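Local coordinates for protein succinate-semialdehyde dehydrogenase (Synechococcus sp., PDB 4ITA) that probably oxidises succinic semialdehyde to succinate with NADP+ as the electron acceptor, as a member of the aldehyde dehydrogenase family, at residues I303-S316 and R334-T346. Numbering follows the deposited sequence.
Sequences IGPLATEGILQDIS and RPLDRAGYFYPPT. With EDO (1,2-ethanediol), chain G.
Y341 lays one face of its ring against the start of helix 309-325. E309 N sits 3.5 Å above the ring plane, over its centre, with T308 C nearer the rim on the same face and E309 CB adding a CH-pi contact; L306 O lies in the ring plane at the edge. With CG anti to the carbonyl carbon (chi1 -47°), the ring is carried toward the helix start. Beside it, L306 N donates to Y341 O (2.9 Å, 143° at the hydrogen), from above the carbonyl plane.

F342 takes P305 CB over the middle of one ring face, 3.9 Å from the centroid, while R338 NE lies over the rim of the opposite face. I315 CG2 rests on a face of Y343, 4.1 Å from the ring centroid, and L312 CD1 meets its edge, 3.8 Å from Y343 CD1. At the far end S316 OG packs against P335 CG.

T308 is the N-cap, its OG1 accepting from I311 N, and S316 OG turns back to L312 O (2.7 Å), which also receives S316 N from the other face of its plane. Water 1 links G304 O to Y343 N, while water 2 accepts from E309 N and bonds weakly to Y341 OH. N260 and Q262 hold the backbone N of G304 and A307, and V366 of strand 366-372 packs on I315 and Y343.

Replacing Y341 by alanine would probably bare E309 N and T308 on their ring side and deprive water 2 of its weak hydroxyl partner. The contact thus joins the loop between strands 328-331 and 346-349 to the approach and first turns of the helix, through aromatic faces and edges and aliphatic side chains, with a backbone bond and bridging waters.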
ATOM      1  N   ILE A 303      26.835  25.801  -5.611  1.00  9.32           N
ATOM      2  CA  ILE A 303      25.771  25.617  -6.583  1.00  9.09           C
ATOM      3  C   ILE A 303      26.354  25.234  -7.944  1.00  9.90           C
ATOM      4  O   ILE A 303      27.036  26.042  -8.576  1.00 10.22           O
ATOM      5  CB  ILE A 303      24.956  26.927  -6.779  1.00  9.84           C
ATOM      6  CG1 ILE A 303      24.470  27.495  -5.440  1.00 10.77           C
ATOM      7  CG2 ILE A 303      23.797  26.707  -7.746  1.00 11.98           C
ATOM      8  CD1 ILE A 303      23.477  26.615  -4.713  1.00 13.75           C
ATOM      9  N   GLY A 304      26.108  24.000  -8.377  1.00  9.84           N
ATOM     10  CA  GLY A 304      26.406  23.595  -9.743  1.00  9.19           C
ATOM     11  C   GLY A 304      25.228  23.890 -10.658  1.00  9.28           C
ATOM     12  O   GLY A 304      24.270  24.547 -10.256  1.00 10.37           O
ATOM     13  N   PRO A 305      25.281  23.391 -11.896  1.00  9.50           N
ATOM     14  CA  PRO A 305      24.176  23.593 -12.834  1.00  8.20           C
ATOM     15  C   PRO A 305      22.982  22.727 -12.444  1.00  9.11           C
ATOM     16  O   PRO A 305      23.159  21.719 -11.756  1.00  8.85           O
ATOM     17  CB  PRO A 305      24.756  23.078 -14.158  1.00  9.38           C
ATOM     18  CG  PRO A 305      25.697  21.979 -13.722  1.00  9.82           C
ATOM     19  CD  PRO A 305      26.310  22.480 -12.434  1.00  9.70           C
ATOM     20  N   LEU A 306      21.788  23.110 -12.877  1.00  8.32           N
ATOM     21  CA  LEU A 306      20.645  22.210 -12.808  1.00  8.86           C
ATOM     22  C   LEU A 306      20.914  21.008 -13.711  1.00  8.94           C
ATOM     23  O   LEU A 306      21.749  21.075 -14.615  1.00  9.23           O
ATOM     24  CB  LEU A 306      19.371  22.935 -13.232  1.00  8.58           C
ATOM     25  CG  LEU A 306      19.036  24.158 -12.377  1.00  7.91           C
ATOM     26  CD1 LEU A 306      17.788  24.832 -12.914  1.00 10.84           C
ATOM     27  CD2 LEU A 306      18.854  23.767 -10.910  1.00 12.01           C
ATOM     28  N   ALA A 307      20.204  19.913 -13.490  1.00  7.70           N
ATOM     29  CA  ALA A 307      20.606  18.657 -14.122  1.00  8.04           C
ATOM     30  C   ALA A 307      20.339  18.590 -15.617  1.00  8.97           C
ATOM     31  O   ALA A 307      21.047  17.887 -16.335  1.00 10.50           O
ATOM     32  CB  ALA A 307      19.960  17.487 -13.439  1.00  8.98           C
ATOM     33  N   THR A 308      19.298  19.272 -16.085  1.00  8.90           N
ATOM     34  CA  THR A 308      18.896  19.160 -17.488  1.00 10.15           C
ATOM     35  C   THR A 308      18.441  20.497 -18.048  1.00 11.39           C
ATOM     36  O   THR A 308      18.069  21.403 -17.302  1.00 10.80           O
ATOM     37  CB  THR A 308      17.728  18.157 -17.695  1.00 10.68           C
ATOM     38  OG1 THR A 308      16.503  18.745 -17.247  1.00 11.84           O
ATOM     39  CG2 THR A 308      17.965  16.829 -16.964  1.00 13.19           C
ATOM     40  N   GLU A 309      18.454  20.620 -19.371  1.00 11.37           N
ATOM     41  CA  GLU A 309      17.947  21.838 -20.001  1.00 12.11           C
ATOM     42  C   GLU A 309      16.454  22.018 -19.732  1.00 11.61           C
ATOM     43  O   GLU A 309      15.974  23.146 -19.591  1.00 11.50           O
ATOM     44  CB  GLU A 309      18.237  21.842 -21.504  1.00 17.04           C
ATOM     45  CG  GLU A 309      17.865  23.160 -22.197  1.00 18.29           C
ATOM     46  CD  GLU A 309      18.655  23.411 -23.474  1.00 25.08           C
ATOM     47  OE1 GLU A 309      19.491  22.560 -23.839  1.00 32.48           O
ATOM     48  OE2 GLU A 309      18.446  24.469 -24.102  1.00 32.29           O
ATOM     49  N   GLY A 310      15.727  20.907 -19.640  1.00 12.32           N
ATOM     50  CA  GLY A 310      14.306  20.940 -19.346  1.00 11.84           C
ATOM     51  C   GLY A 310      13.981  21.545 -17.996  1.00 11.95           C
ATOM     52  O   GLY A 310      13.053  22.345 -17.873  1.00 12.80           O
ATOM     53  N   ILE A 311      14.732  21.164 -16.969  1.00 11.45           N
ATOM     54  CA  ILE A 311      14.549  21.741 -15.644  1.00 11.29           C
ATOM     55  C   ILE A 311      14.845  23.238 -15.674  1.00 10.42           C
ATOM     56  O   ILE A 311      14.101  24.043 -15.100  1.00 11.04           O
ATOM     57  CB  ILE A 311      15.452  21.057 -14.592  1.00 12.17           C
ATOM     58  CG1 ILE A 311      15.046  19.595 -14.418  1.00 14.14           C
ATOM     59  CG2 ILE A 311      15.373  21.794 -13.261  1.00 14.42           C
ATOM     60  CD1 ILE A 311      13.661  19.423 -13.825  1.00 18.01           C
ATOM     61  N   LEU A 312      15.928  23.606 -16.353  1.00  9.01           N
ATOM     62  CA  LEU A 312      16.286  25.009 -16.508  1.00  9.88           C
ATOM     63  C   LEU A 312      15.174  25.799 -17.198  1.00 11.42           C
ATOM     64  O   LEU A 312      14.806  26.890 -16.751  1.00 10.37           O
ATOM     65  CB  LEU A 312      17.603  25.139 -17.276  1.00 10.28           C
ATOM     66  CG  LEU A 312      18.073  26.578 -17.518  1.00 11.11           C
ATOM     67  CD1 LEU A 312      18.355  27.297 -16.210  1.00 13.60           C
ATOM     68  CD2 LEU A 312      19.294  26.615 -18.425  1.00 12.76           C
ATOM     69  N   GLN A 313      14.627  25.245 -18.276  1.00 11.11           N
ATOM     70  CA  GLN A 313      13.539  25.909 -18.990  1.00 10.85           C
ATOM     71  C   GLN A 313      12.311  26.047 -18.101  1.00 10.40           C
ATOM     72  O   GLN A 313      11.663  27.099 -18.077  1.00 11.41           O
ATOM     73  CB  GLN A 313      13.179  25.144 -20.265  1.00 11.26           C
ATOM     74  CG  GLN A 313      14.235  25.214 -21.343  1.00 13.53           C
ATOM     75  CD  GLN A 313      13.984  24.216 -22.448  1.00 18.28           C
ATOM     76  OE1 GLN A 313      13.155  23.314 -22.307  1.00 21.17           O
ATOM     77  NE2 GLN A 313      14.701  24.366 -23.555  1.00 22.39           N
ATOM     78  N   ASP A 314      11.993  24.985 -17.370  1.00 10.90           N
ATOM     79  CA  ASP A 314      10.814  24.990 -16.512  1.00 11.46           C
ATOM     80  C   ASP A 314      10.905  26.033 -15.395  1.00  9.65           C
ATOM     81  O   ASP A 314       9.980  26.832 -15.218  1.00  9.97           O
ATOM     82  CB  ASP A 314      10.536  23.597 -15.934  1.00 11.80           C
ATOM     83  CG  ASP A 314      10.047  22.609 -16.977  1.00 17.35           C
ATOM     84  OD1 ASP A 314       9.654  23.030 -18.085  1.00 17.43           O
ATOM     85  OD2 ASP A 314      10.051  21.398 -16.674  1.00 22.95           O
ATOM     86  N   ILE A 315      11.999  26.042 -14.638  1.00 10.18           N
ATOM     87  CA  ILE A 315      12.102  27.022 -13.555  1.00  9.08           C
ATOM     88  C   ILE A 315      12.144  28.453 -14.100  1.00  9.25           C
ATOM     89  O   ILE A 315      11.573  29.366 -13.501  1.00 10.37           O
ATOM     90  CB  ILE A 315      13.301  26.754 -12.594  1.00  9.02           C
ATOM     91  CG1 ILE A 315      13.236  27.687 -11.372  1.00  9.07           C
ATOM     92  CG2 ILE A 315      14.644  26.915 -13.307  1.00 10.12           C
ATOM     93  CD1 ILE A 315      12.076  27.415 -10.416  1.00 10.03           C
ATOM     94  N   SER A 316      12.793  28.643 -15.244  1.00  9.60           N
ATOM     95  CA  SER A 316      12.880  29.973 -15.836  1.00  9.62           C
ATOM     96  C   SER A 316      11.485  30.486 -16.163  1.00 10.83           C
ATOM     97  O   SER A 316      11.163  31.647 -15.895  1.00 10.39           O
ATOM     98  CB  SER A 316      13.753  29.957 -17.094  1.00 11.51           C
ATOM     99  OG  SER A 316      15.095  29.622 -16.784  1.00 12.75           O
ATOM    100  N   ARG A 334      16.916  34.869 -13.160  1.00 12.96           N
ATOM    101  CA  ARG A 334      17.137  34.612 -14.581  1.00 15.01           C
ATOM    102  C   ARG A 334      18.327  33.688 -14.761  1.00 14.66           C
ATOM    103  O   ARG A 334      19.233  33.687 -13.931  1.00 13.76           O
ATOM    104  CB  ARG A 334      17.311  35.917 -15.378  1.00 22.33           C
ATOM    105  CG  ARG A 334      18.281  36.930 -14.794  1.00 29.10           C
ATOM    106  CD  ARG A 334      18.163  38.265 -15.527  1.00 36.40           C
ATOM    107  NE  ARG A 334      16.775  38.718 -15.604  1.00 40.96           N
ATOM    108  CZ  ARG A 334      16.153  39.407 -14.650  1.00 39.93           C
ATOM    109  NH1 ARG A 334      16.794  39.732 -13.534  1.00 41.12           N
ATOM    110  NH2 ARG A 334      14.887  39.770 -14.809  1.00 43.67           N
ATOM    111  N   PRO A 335      18.320  32.879 -15.833  1.00 13.70           N
ATOM    112  CA  PRO A 335      19.435  31.951 -16.056  1.00 15.69           C
ATOM    113  C   PRO A 335      20.750  32.698 -16.212  1.00 16.57           C
ATOM    114  O   PRO A 335      20.750  33.840 -16.684  1.00 17.18           O
ATOM    115  CB  PRO A 335      19.074  31.273 -17.384  1.00 18.21           C
ATOM    116  CG  PRO A 335      17.619  31.471 -17.540  1.00 19.56           C
ATOM    117  CD  PRO A 335      17.297  32.779 -16.887  1.00 16.54           C
ATOM    118  N   LEU A 336      21.857  32.075 -15.822  1.00 16.36           N
ATOM    119  CA  LEU A 336      23.160  32.715 -15.958  1.00 17.34           C
ATOM    120  C   LEU A 336      23.629  32.660 -17.404  1.00 20.97           C
ATOM    121  O   LEU A 336      23.327  31.712 -18.127  1.00 18.76           O
ATOM    122  CB  LEU A 336      24.192  32.060 -15.041  1.00 19.46           C
ATOM    123  CG  LEU A 336      23.853  32.150 -13.552  1.00 19.10           C
ATOM    124  CD1 LEU A 336      25.034  31.711 -12.709  1.00 22.76           C
ATOM    125  CD2 LEU A 336      23.433  33.562 -13.180  1.00 22.14           C
ATOM    126  N   ASP A 337      24.362  33.687 -17.819  1.00 20.72           N
ATOM    127  CA  ASP A 337      24.900  33.740 -19.170  1.00 26.00           C
ATOM    128  C   ASP A 337      26.229  33.000 -19.229  1.00 23.54           C
ATOM    129  O   ASP A 337      27.297  33.612 -19.218  1.00 24.92           O
ATOM    130  CB  ASP A 337      25.088  35.192 -19.614  1.00 27.39           C
ATOM    131  CG  ASP A 337      25.479  35.307 -21.071  1.00 30.93           C
ATOM    132  OD1 ASP A 337      26.106  36.322 -21.436  1.00 36.36           O
ATOM    133  OD2 ASP A 337      25.155  34.383 -21.848  1.00 30.71           O
ATOM    134  N   ARG A 338      26.153  31.676 -19.278  1.00 23.38           N
ATOM    135  CA  ARG A 338      27.345  30.842 -19.338  1.00 19.99           C
ATOM    136  C   ARG A 338      26.985  29.449 -19.815  1.00 18.59           C
ATOM    137  O   ARG A 338      25.811  29.075 -19.844  1.00 18.97           O
ATOM    138  CB  ARG A 338      27.993  30.744 -17.963  1.00 21.02           C
ATOM    139  CG  ARG A 338      27.116  30.037 -16.948  1.00 19.52           C
ATOM    140  CD  ARG A 338      27.633  30.242 -15.544  1.00 22.64           C
ATOM    141  NE  ARG A 338      28.834  29.462 -15.278  1.00 24.14           N
ATOM    142  CZ  ARG A 338      29.553  29.559 -14.163  1.00 27.47           C
ATOM    143  NH1 ARG A 338      29.187  30.410 -13.213  1.00 27.66           N
ATOM    144  NH2 ARG A 338      30.634  28.809 -13.999  1.00 26.69           N
ATOM    145  N   ALA A 339      28.007  28.684 -20.182  1.00 18.02           N
ATOM    146  CA  ALA A 339      27.827  27.294 -20.573  1.00 19.13           C
ATOM    147  C   ALA A 339      27.297  26.478 -19.400  1.00 14.38           C
ATOM    148  O   ALA A 339      27.666  26.713 -18.250  1.00 15.14           O
ATOM    149  CB  ALA A 339      29.140  26.709 -21.069  1.00 20.19           C
ATOM    150  N   GLY A 340      26.435  25.519 -19.707  1.00 14.37           N
ATOM    151  CA  GLY A 340      25.852  24.679 -18.677  1.00 13.48           C
ATOM    152  C   GLY A 340      24.519  25.217 -18.207  1.00 11.90           C
ATOM    153  O   GLY A 340      24.199  26.389 -18.417  1.00 14.02           O
ATOM    154  N   TYR A 341      23.739  24.369 -17.550  1.00 10.93           N
ATOM    155  CA  TYR A 341      22.358  24.709 -17.214  1.00  9.58           C
ATOM    156  C   TYR A 341      22.241  25.472 -15.890  1.00  9.82           C
ATOM    157  O   TYR A 341      21.520  25.047 -14.985  1.00 10.37           O
ATOM    158  CB  TYR A 341      21.496  23.442 -17.172  1.00  9.88           C
ATOM    159  CG  TYR A 341      21.688  22.518 -18.353  1.00 11.42           C
ATOM    160  CD1 TYR A 341      21.716  23.009 -19.655  1.00 14.35           C
ATOM    161  CD2 TYR A 341      21.859  21.151 -18.163  1.00 13.50           C
ATOM    162  CE1 TYR A 341      21.899  22.159 -20.733  1.00 15.01           C
ATOM    163  CE2 TYR A 341      22.041  20.298 -19.232  1.00 13.47           C
ATOM    164  CZ  TYR A 341      22.057  20.806 -20.512  1.00 14.02           C
ATOM    165  OH  TYR A 341      22.240  19.951 -21.575  1.00 20.53           O
ATOM    166  N   PHE A 342      22.939  26.601 -15.789  1.00 10.43           N
ATOM    167  CA  PHE A 342      23.053  27.331 -14.533  1.00 11.70           C
ATOM    168  C   PHE A 342      21.886  28.276 -14.281  1.00 12.40           C
ATOM    169  O   PHE A 342      21.517  29.078 -15.144  1.00 11.86           O
ATOM    170  CB  PHE A 342      24.377  28.100 -14.476  1.00 10.54           C
ATOM    171  CG  PHE A 342      25.575  27.229 -14.209  1.00 11.44           C
ATOM    172  CD1 PHE A 342      26.319  26.699 -15.256  1.00 11.06           C
ATOM    173  CD2 PHE A 342      25.962  26.947 -12.910  1.00  9.89           C
ATOM    174  CE1 PHE A 342      27.422  25.898 -15.007  1.00 11.03           C
ATOM    175  CE2 PHE A 342      27.057  26.146 -12.651  1.00 10.25           C
ATOM    176  CZ  PHE A 342      27.792  25.622 -13.704  1.00 12.54           C
ATOM    177  N   TYR A 343      21.313  28.159 -13.087  1.00 10.18           N
ATOM    178  CA  TYR A 343      20.294  29.079 -12.587  1.00  8.94           C
ATOM    179  C   TYR A 343      20.704  29.502 -11.176  1.00  9.92           C
ATOM    180  O   TYR A 343      21.062  28.659 -10.356  1.00 10.63           O
ATOM    181  CB  TYR A 343      18.919  28.404 -12.569  1.00  9.98           C
ATOM    182  CG  TYR A 343      17.782  29.393 -12.520  1.00  8.96           C
ATOM    183  CD1 TYR A 343      17.215  29.882 -13.689  1.00  9.92           C
ATOM    184  CD2 TYR A 343      17.286  29.858 -11.312  1.00  9.95           C
ATOM    185  CE1 TYR A 343      16.188  30.799 -13.660  1.00 10.83           C
ATOM    186  CE2 TYR A 343      16.256  30.783 -11.272  1.00 10.40           C
ATOM    187  CZ  TYR A 343      15.711  31.246 -12.448  1.00  9.81           C
ATOM    188  OH  TYR A 343      14.684  32.160 -12.401  1.00 11.38           O
ATOM    189  N   PRO A 344      20.685  30.813 -10.889  1.00  9.88           N
ATOM    190  CA  PRO A 344      21.228  31.308  -9.619  1.00 10.22           C
ATOM    191  C   PRO A 344      20.251  31.170  -8.456  1.00  8.89           C
ATOM    192  O   PRO A 344      19.039  31.114  -8.675  1.00  8.94           O
ATOM    193  CB  PRO A 344      21.448  32.794  -9.913  1.00 12.67           C
ATOM    194  CG  PRO A 344      20.339  33.128 -10.841  1.00 11.49           C
ATOM    195  CD  PRO A 344      20.191  31.912 -11.731  1.00 11.81           C
ATOM    196  N   PRO A 345      20.775  31.106  -7.225  1.00  9.91           N
ATOM    197  CA  PRO A 345      19.918  31.232  -6.042  1.00  8.96           C
ATOM    198  C   PRO A 345      18.998  32.437  -6.189  1.00  8.26           C
ATOM    199  O   PRO A 345      19.448  33.526  -6.551  1.00  9.48           O
ATOM    200  CB  PRO A 345      20.928  31.453  -4.917  1.00 10.05           C
ATOM    201  CG  PRO A 345      22.140  30.686  -5.375  1.00 10.05           C
ATOM    202  CD  PRO A 345      22.193  30.914  -6.864  1.00 10.34           C
ATOM    203  N   THR A 346      17.716  32.229  -5.918  1.00  7.43           N
ATOM    204  CA  THR A 346      16.695  33.220  -6.207  1.00  8.44           C
ATOM    205  C   THR A 346      15.722  33.304  -5.041  1.00  8.63           C
ATOM    206  O   THR A 346      15.401  32.293  -4.419  1.00  8.27           O
ATOM    207  CB  THR A 346      15.930  32.842  -7.494  1.00  8.93           C
ATOM    208  OG1 THR A 346      16.828  32.852  -8.608  1.00  9.91           O
ATOM    209  CG2 THR A 346      14.774  33.802  -7.779  1.00  9.64           C
TER
HETATM  210  C1  EDO G 505      22.456  25.878 -21.855  1.00 25.23           C
HETATM  211  O1  EDO G 505      22.026  26.723 -20.780  1.00 26.76           O
HETATM  212  C2  EDO G 505      23.946  26.093 -22.107  1.00 29.33           C
HETATM  213  O2  EDO G 505      24.251  27.479 -21.915  1.00 29.15           O
HETATM  214  O   HOH W   1      22.250  26.242 -11.176  1.00 11.71           O
HETATM  215  O   HOH W   2      19.613  18.503 -21.024  1.00 19.56           O